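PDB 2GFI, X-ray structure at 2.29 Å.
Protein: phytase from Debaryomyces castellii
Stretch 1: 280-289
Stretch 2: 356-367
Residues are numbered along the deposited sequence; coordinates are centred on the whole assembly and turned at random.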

ATOM      1  N   PHE A 280      15.337   8.485  17.228  1.00 18.23           N
ATOM      2  CA  PHE A 280      15.659   7.248  16.538  1.00 17.86           C
ATOM      3  C   PHE A 280      16.800   7.444  15.568  1.00 17.99           C
ATOM      4  O   PHE A 280      17.689   6.597  15.457  1.00 18.92           O
ATOM      5  CB  PHE A 280      14.462   6.757  15.710  1.00 17.94           C
ATOM      6  CG  PHE A 280      13.409   6.092  16.499  1.00 16.18           C
ATOM      7  CD1 PHE A 280      13.668   4.902  17.162  1.00 17.76           C
ATOM      8  CD2 PHE A 280      12.127   6.622  16.533  1.00 16.23           C
ATOM      9  CE1 PHE A 280      12.653   4.256  17.905  1.00 16.99           C
ATOM     10  CE2 PHE A 280      11.122   6.010  17.259  1.00 17.31           C
ATOM     11  CZ  PHE A 280      11.387   4.818  17.954  1.00 17.42           C
ATOM     12  N   ILE A 281      16.773   8.545  14.823  1.00 17.98           N
ATOM     13  CA  ILE A 281      17.802   8.785  13.811  1.00 17.57           C
ATOM     14  C   ILE A 281      19.200   8.965  14.439  1.00 18.03           C
ATOM     15  O   ILE A 281      20.222   8.503  13.891  1.00 18.04           O
ATOM     16  CB  ILE A 281      17.380   9.994  12.948  1.00 17.52           C
ATOM     17  CG1 ILE A 281      16.221   9.600  12.019  1.00 16.97           C
ATOM     18  CG2 ILE A 281      18.540  10.549  12.195  1.00 16.68           C
ATOM     19  CD1 ILE A 281      15.483  10.806  11.379  1.00 17.59           C
ATOM     20  N   GLN A 282      19.251   9.620  15.597  1.00 18.38           N
ATOM     21  CA  GLN A 282      20.527   9.801  16.287  1.00 19.06           C
ATOM     22  C   GLN A 282      20.942   8.503  16.942  1.00 19.39           C
ATOM     23  O   GLN A 282      22.103   8.102  16.873  1.00 19.51           O
ATOM     24  CB  GLN A 282      20.439  10.916  17.320  1.00 19.39           C
ATOM     25  CG  GLN A 282      20.408  12.249  16.668  1.00 20.56           C
ATOM     26  CD  GLN A 282      19.916  13.308  17.602  1.00 21.27           C
ATOM     27  OE1 GLN A 282      18.711  13.395  17.865  1.00 26.12           O
ATOM     28  NE2 GLN A 282      20.822  14.118  18.103  1.00 19.87           N
ATOM     29  N   TYR A 283      19.977   7.821  17.566  1.00 19.78           N
ATOM     30  CA  TYR A 283      20.259   6.489  18.037  1.00 19.66           C
ATOM     31  C   TYR A 283      20.848   5.629  16.913  1.00 20.17           C
ATOM     32  O   TYR A 283      21.884   4.979  17.105  1.00 20.20           O
ATOM     33  CB  TYR A 283      19.038   5.791  18.602  1.00 18.46           C
ATOM     34  CG  TYR A 283      19.376   4.344  18.966  1.00 17.37           C
ATOM     35  CD1 TYR A 283      20.073   4.048  20.146  1.00 16.65           C
ATOM     36  CD2 TYR A 283      19.001   3.292  18.136  1.00 14.83           C
ATOM     37  CE1 TYR A 283      20.376   2.740  20.505  1.00 16.12           C
ATOM     38  CE2 TYR A 283      19.290   1.983  18.471  1.00 15.79           C
ATOM     39  CZ  TYR A 283      19.990   1.710  19.664  1.00 17.58           C
ATOM     40  OH  TYR A 283      20.278   0.421  20.015  1.00 18.01           O
ATOM     41  N   SER A 284      20.145   5.599  15.772  1.00 20.73           N
ATOM     42  CA  SER A 284      20.551   4.807  14.624  1.00 20.98           C
ATOM     43  C   SER A 284      21.978   5.104  14.230  1.00 20.97           C
ATOM     44  O   SER A 284      22.737   4.210  13.894  1.00 20.77           O
ATOM     45  CB  SER A 284      19.656   5.109  13.435  1.00 21.08           C
ATOM     46  OG  SER A 284      19.901   4.157  12.413  1.00 21.54           O
ATOM     47  N   TYR A 285      22.340   6.382  14.251  1.00 21.61           N
ATOM     48  CA  TYR A 285      23.666   6.752  13.799  1.00 21.14           C
ATOM     49  C   TYR A 285      24.722   6.355  14.821  1.00 22.06           C
ATOM     50  O   TYR A 285      25.857   6.021  14.438  1.00 22.43           O
ATOM     51  CB  TYR A 285      23.767   8.217  13.454  1.00 21.28           C
ATOM     52  CG  TYR A 285      25.117   8.529  12.872  1.00 21.01           C
ATOM     53  CD1 TYR A 285      25.548   7.880  11.737  1.00 20.63           C
ATOM     54  CD2 TYR A 285      25.992   9.427  13.507  1.00 20.54           C
ATOM     55  CE1 TYR A 285      26.797   8.133  11.226  1.00 23.29           C
ATOM     56  CE2 TYR A 285      27.234   9.694  12.999  1.00 19.39           C
ATOM     57  CZ  TYR A 285      27.629   9.045  11.858  1.00 20.92           C
ATOM     58  OH  TYR A 285      28.863   9.287  11.295  1.00 22.01           O
ATOM     59  N   SER A 286      24.356   6.344  16.111  1.00 21.87           N
ATOM     60  CA  SER A 286      25.291   5.848  17.138  1.00 22.00           C
ATOM     61  C   SER A 286      25.651   4.380  16.914  1.00 21.98           C
ATOM     62  O   SER A 286      26.809   3.960  17.155  1.00 22.60           O
ATOM     63  CB  SER A 286      24.773   6.101  18.569  1.00 22.05           C
ATOM     64  OG  SER A 286      23.706   5.241  18.911  1.00 22.63           O
ATOM     65  N   VAL A 287      24.659   3.610  16.462  1.00 21.70           N
ATOM     66  CA  VAL A 287      24.864   2.223  16.084  1.00 21.63           C
ATOM     67  C   VAL A 287      25.664   2.130  14.795  1.00 21.73           C
ATOM     68  O   VAL A 287      26.560   1.317  14.703  1.00 22.59           O
ATOM     69  CB  VAL A 287      23.521   1.390  15.936  1.00 21.58           C
ATOM     70  CG1 VAL A 287      23.832  -0.037  15.447  1.00 20.86           C
ATOM     71  CG2 VAL A 287      22.756   1.338  17.240  1.00 18.95           C
ATOM     72  N   ASP A 288      25.356   2.933  13.786  1.00 21.79           N
ATOM     73  CA  ASP A 288      26.190   2.895  12.588  1.00 21.65           C
ATOM     74  C   ASP A 288      27.650   3.163  12.933  1.00 21.93           C
ATOM     75  O   ASP A 288      28.522   2.518  12.376  1.00 22.14           O
ATOM     76  CB  ASP A 288      25.746   3.924  11.578  1.00 21.97           C
ATOM     77  CG  ASP A 288      24.498   3.503  10.820  1.00 24.11           C
ATOM     78  OD1 ASP A 288      24.212   2.265  10.743  1.00 27.22           O
ATOM     79  OD2 ASP A 288      23.748   4.357  10.262  1.00 25.99           O
ATOM     80  N   LEU A 289      27.902   4.127  13.834  1.00 22.33           N
ATOM     81  CA  LEU A 289      29.231   4.503  14.238  1.00 23.04           C
ATOM     82  C   LEU A 289      29.927   3.357  14.954  1.00 24.03           C
ATOM     83  O   LEU A 289      31.003   2.908  14.560  1.00 24.04           O
ATOM     84  CB  LEU A 289      29.147   5.669  15.191  1.00 23.51           C
ATOM     85  CG  LEU A 289      29.240   7.088  14.688  1.00 23.64           C
ATOM     86  CD1 LEU A 289      29.113   8.008  15.898  1.00 23.43           C
ATOM     87  CD2 LEU A 289      30.555   7.299  13.936  1.00 23.77           C
ATOM     88  N   TYR A 356      29.013  15.407  14.177  1.00 27.88           N
ATOM     89  CA  TYR A 356      27.679  15.775  13.737  1.00 26.53           C
ATOM     90  C   TYR A 356      26.981  14.533  13.228  1.00 25.47           C
ATOM     91  O   TYR A 356      27.596  13.477  13.174  1.00 25.73           O
ATOM     92  CB  TYR A 356      27.761  16.851  12.647  1.00 26.70           C
ATOM     93  CG  TYR A 356      28.277  16.331  11.324  1.00 28.30           C
ATOM     94  CD1 TYR A 356      27.395  16.084  10.255  1.00 27.04           C
ATOM     95  CD2 TYR A 356      29.650  16.082  11.129  1.00 27.72           C
ATOM     96  CE1 TYR A 356      27.880  15.603   9.032  1.00 28.74           C
ATOM     97  CE2 TYR A 356      30.136  15.639   9.898  1.00 27.28           C
ATOM     98  CZ  TYR A 356      29.249  15.388   8.867  1.00 28.78           C
ATOM     99  OH  TYR A 356      29.728  14.943   7.657  1.00 30.92           O
ATOM    100  N   THR A 357      25.708  14.662  12.846  1.00 24.14           N
ATOM    101  CA  THR A 357      24.964  13.561  12.256  1.00 22.73           C
ATOM    102  C   THR A 357      24.911  13.768  10.734  1.00 22.67           C
ATOM    103  O   THR A 357      24.325  14.731  10.252  1.00 21.60           O
ATOM    104  CB  THR A 357      23.543  13.463  12.850  1.00 22.38           C
ATOM    105  OG1 THR A 357      23.628  13.474  14.275  1.00 21.88           O
ATOM    106  CG2 THR A 357      22.860  12.108  12.494  1.00 19.43           C
ATOM    107  N   PRO A 358      25.574  12.877   9.999  1.00 22.57           N
ATOM    108  CA  PRO A 358      25.532  12.906   8.536  1.00 22.97           C
ATOM    109  C   PRO A 358      24.212  12.357   8.021  1.00 23.14           C
ATOM    110  O   PRO A 358      23.615  11.476   8.650  1.00 23.20           O
ATOM    111  CB  PRO A 358      26.693  11.967   8.114  1.00 22.50           C
ATOM    112  CG  PRO A 358      26.822  11.017   9.254  1.00 22.52           C
ATOM    113  CD  PRO A 358      26.439  11.799  10.518  1.00 21.91           C
ATOM    114  N   PHE A 359      23.808  12.855   6.858  1.00 23.38           N
ATOM    115  CA  PHE A 359      22.648  12.389   6.157  1.00 23.89           C
ATOM    116  C   PHE A 359      23.053  12.232   4.687  1.00 24.98           C
ATOM    117  O   PHE A 359      23.442  13.221   4.030  1.00 25.98           O
ATOM    118  CB  PHE A 359      21.515  13.412   6.323  1.00 23.90           C
ATOM    119  CG  PHE A 359      20.977  13.482   7.707  1.00 22.65           C
ATOM    120  CD1 PHE A 359      19.918  12.659   8.090  1.00 21.76           C
ATOM    121  CD2 PHE A 359      21.543  14.352   8.647  1.00 22.20           C
ATOM    122  CE1 PHE A 359      19.429  12.700   9.396  1.00 22.02           C
ATOM    123  CE2 PHE A 359      21.065  14.405   9.960  1.00 20.50           C
ATOM    124  CZ  PHE A 359      20.005  13.586  10.331  1.00 21.97           C
ATOM    125  N   PRO A 360      23.006  11.002   4.166  1.00 25.06           N
ATOM    126  CA  PRO A 360      22.601   9.814   4.937  1.00 25.02           C
ATOM    127  C   PRO A 360      23.797   9.374   5.783  1.00 25.02           C
ATOM    128  O   PRO A 360      24.842   9.987   5.707  1.00 25.56           O
ATOM    129  CB  PRO A 360      22.323   8.781   3.836  1.00 25.06           C
ATOM    130  CG  PRO A 360      23.437   9.119   2.774  1.00 25.02           C
ATOM    131  CD  PRO A 360      23.424  10.669   2.790  1.00 24.43           C
ATOM    132  N   SER A 361      23.648   8.359   6.614  1.00 25.08           N
ATOM    133  CA  SER A 361      24.797   7.773   7.261  1.00 25.23           C
ATOM    134  C   SER A 361      25.655   7.151   6.155  1.00 26.00           C
ATOM    135  O   SER A 361      25.141   6.382   5.345  1.00 27.06           O
ATOM    136  CB  SER A 361      24.375   6.724   8.268  1.00 24.76           C
ATOM    137  OG  SER A 361      25.520   6.012   8.710  1.00 25.43           O
ATOM    138  N   PRO A 362      26.939   7.500   6.093  1.00 25.90           N
ATOM    139  CA  PRO A 362      27.836   6.990   5.035  1.00 25.98           C
ATOM    140  C   PRO A 362      27.996   5.490   5.119  1.00 25.61           C
ATOM    141  O   PRO A 362      28.496   4.846   4.187  1.00 25.67           O
ATOM    142  CB  PRO A 362      29.192   7.655   5.358  1.00 25.71           C
ATOM    143  CG  PRO A 362      28.852   8.813   6.252  1.00 26.15           C
ATOM    144  CD  PRO A 362      27.625   8.422   7.014  1.00 25.56           C
ATOM    145  N   TYR A 363      27.628   4.944   6.265  1.00 25.35           N
ATOM    146  CA  TYR A 363      27.674   3.527   6.458  1.00 25.01           C
ATOM    147  C   TYR A 363      26.406   3.115   7.144  1.00 24.96           C
ATOM    148  O   TYR A 363      26.138   3.535   8.245  1.00 25.58           O
ATOM    149  CB  TYR A 363      28.854   3.170   7.343  1.00 25.07           C
ATOM    150  CG  TYR A 363      28.905   1.699   7.624  1.00 24.19           C
ATOM    151  CD1 TYR A 363      29.337   0.798   6.643  1.00 23.32           C
ATOM    152  CD2 TYR A 363      28.511   1.204   8.853  1.00 22.90           C
ATOM    153  CE1 TYR A 363      29.386  -0.552   6.896  1.00 24.66           C
ATOM    154  CE2 TYR A 363      28.555  -0.161   9.118  1.00 23.86           C
ATOM    155  CZ  TYR A 363      28.990  -1.031   8.147  1.00 24.99           C
ATOM    156  OH  TYR A 363      29.028  -2.382   8.425  1.00 25.90           O
ATOM    157  N   SER A 364      25.601   2.295   6.492  1.00 25.13           N
ATOM    158  CA  SER A 364      24.298   1.982   7.048  1.00 24.16           C
ATOM    159  C   SER A 364      24.332   0.548   7.545  1.00 23.16           C
ATOM    160  O   SER A 364      24.259  -0.425   6.773  1.00 22.82           O
ATOM    161  CB  SER A 364      23.196   2.217   6.009  1.00 24.41           C
ATOM    162  OG  SER A 364      21.938   1.819   6.524  1.00 24.78           O
ATOM    163  N   HIS A 365      24.465   0.413   8.850  1.00 21.84           N
ATOM    164  CA  HIS A 365      24.573  -0.924   9.387  1.00 21.20           C
ATOM    165  C   HIS A 365      23.370  -1.825   9.009  1.00 20.56           C
ATOM    166  O   HIS A 365      23.543  -2.958   8.543  1.00 19.36           O
ATOM    167  CB  HIS A 365      24.743  -0.864  10.874  1.00 20.45           C
ATOM    168  CG  HIS A 365      24.716  -2.199  11.505  1.00 20.76           C
ATOM    169  ND1 HIS A 365      23.585  -2.713  12.083  1.00 23.11           N
ATOM    170  CD2 HIS A 365      25.664  -3.155  11.607  1.00 20.64           C
ATOM    171  CE1 HIS A 365      23.850  -3.915  12.561  1.00 22.97           C
ATOM    172  NE2 HIS A 365      25.104  -4.203  12.288  1.00 21.58           N
ATOM    173  N   VAL A 366      22.160  -1.300   9.204  1.00 20.38           N
ATOM    174  CA  VAL A 366      20.902  -2.026   8.912  1.00 19.94           C
ATOM    175  C   VAL A 366      20.690  -2.321   7.408  1.00 20.23           C
ATOM    176  O   VAL A 366      19.934  -3.224   7.056  1.00 20.05           O
ATOM    177  CB  VAL A 366      19.699  -1.267   9.513  1.00 19.66           C
ATOM    178  CG1 VAL A 366      19.460   0.036   8.766  1.00 19.24           C
ATOM    179  CG2 VAL A 366      18.459  -2.137   9.535  1.00 18.74           C
ATOM    180  N   GLY A 367      21.353  -1.556   6.530  1.00 20.83           N
ATOM    181  CA  GLY A 367      21.313  -1.813   5.092  1.00 20.89           C
ATOM    182  C   GLY A 367      22.074  -3.109   4.797  1.00 21.36           C
ATOM    183  O   GLY A 367      21.857  -3.755   3.758  1.00 21.61           O
TER
HETATM  184  O   HOH W   1      21.934   0.970  11.105  1.00 26.86           O
HETATM  185  O   HOH W   2      21.658   3.743   8.491  1.00 30.08           O

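A helix, 280-289, packs against a mostly irregular segment, 356-367. Asp288 is the polar centre of the contact. Its CA-to-CB bond points sideways, but with chi1 m (-77°) the carboxylate comes nearer the loop. There Asp288 OD1 accepts from the backbone His365 N at 2.7 Å, with a nearly straight N-H...O angle of 162°. Asp288 OD2 lies 2.9 Å from Ser361 OG. Ser361 has chi1 t, and Ser361 OG also lies 2.6 Å from Tyr363 O, so its one proton has two acceptors within reach. Two waters extend the carboxylate's reach. Water 1 donates to Asp288 OD1 and accepts from Val366 N. Water 2 donates to Asp288 OD2 and also hydrogen-bonds Ser364 OG. Ser364 OG also caps the weakly bonded helix that follows, accepting a weak bond from Gly367 N at 3.4 Å.

Tyr285 has chi1 t, and its CA-to-CB bond points toward the loop. Pro358 CD sits 3.5 Å from the centroid of the Tyr285 ring, over one face, in a CH-pi contact. Ser361 OG is at the ring edge, 3.5 Å from Tyr285 CE1. The tyrosine hydroxyl is bonded elsewhere in the structure.

One turn earlier, the CA-to-CB bond of Ile281 (chi1 m, chi2 t) also points toward the loop. That of Phe359 (chi1 m) points sideways, but its side-chain end comes nearer the helix. Ile281 CG2 meets Phe359 CE1 at 3.6 Å, an apolar contact.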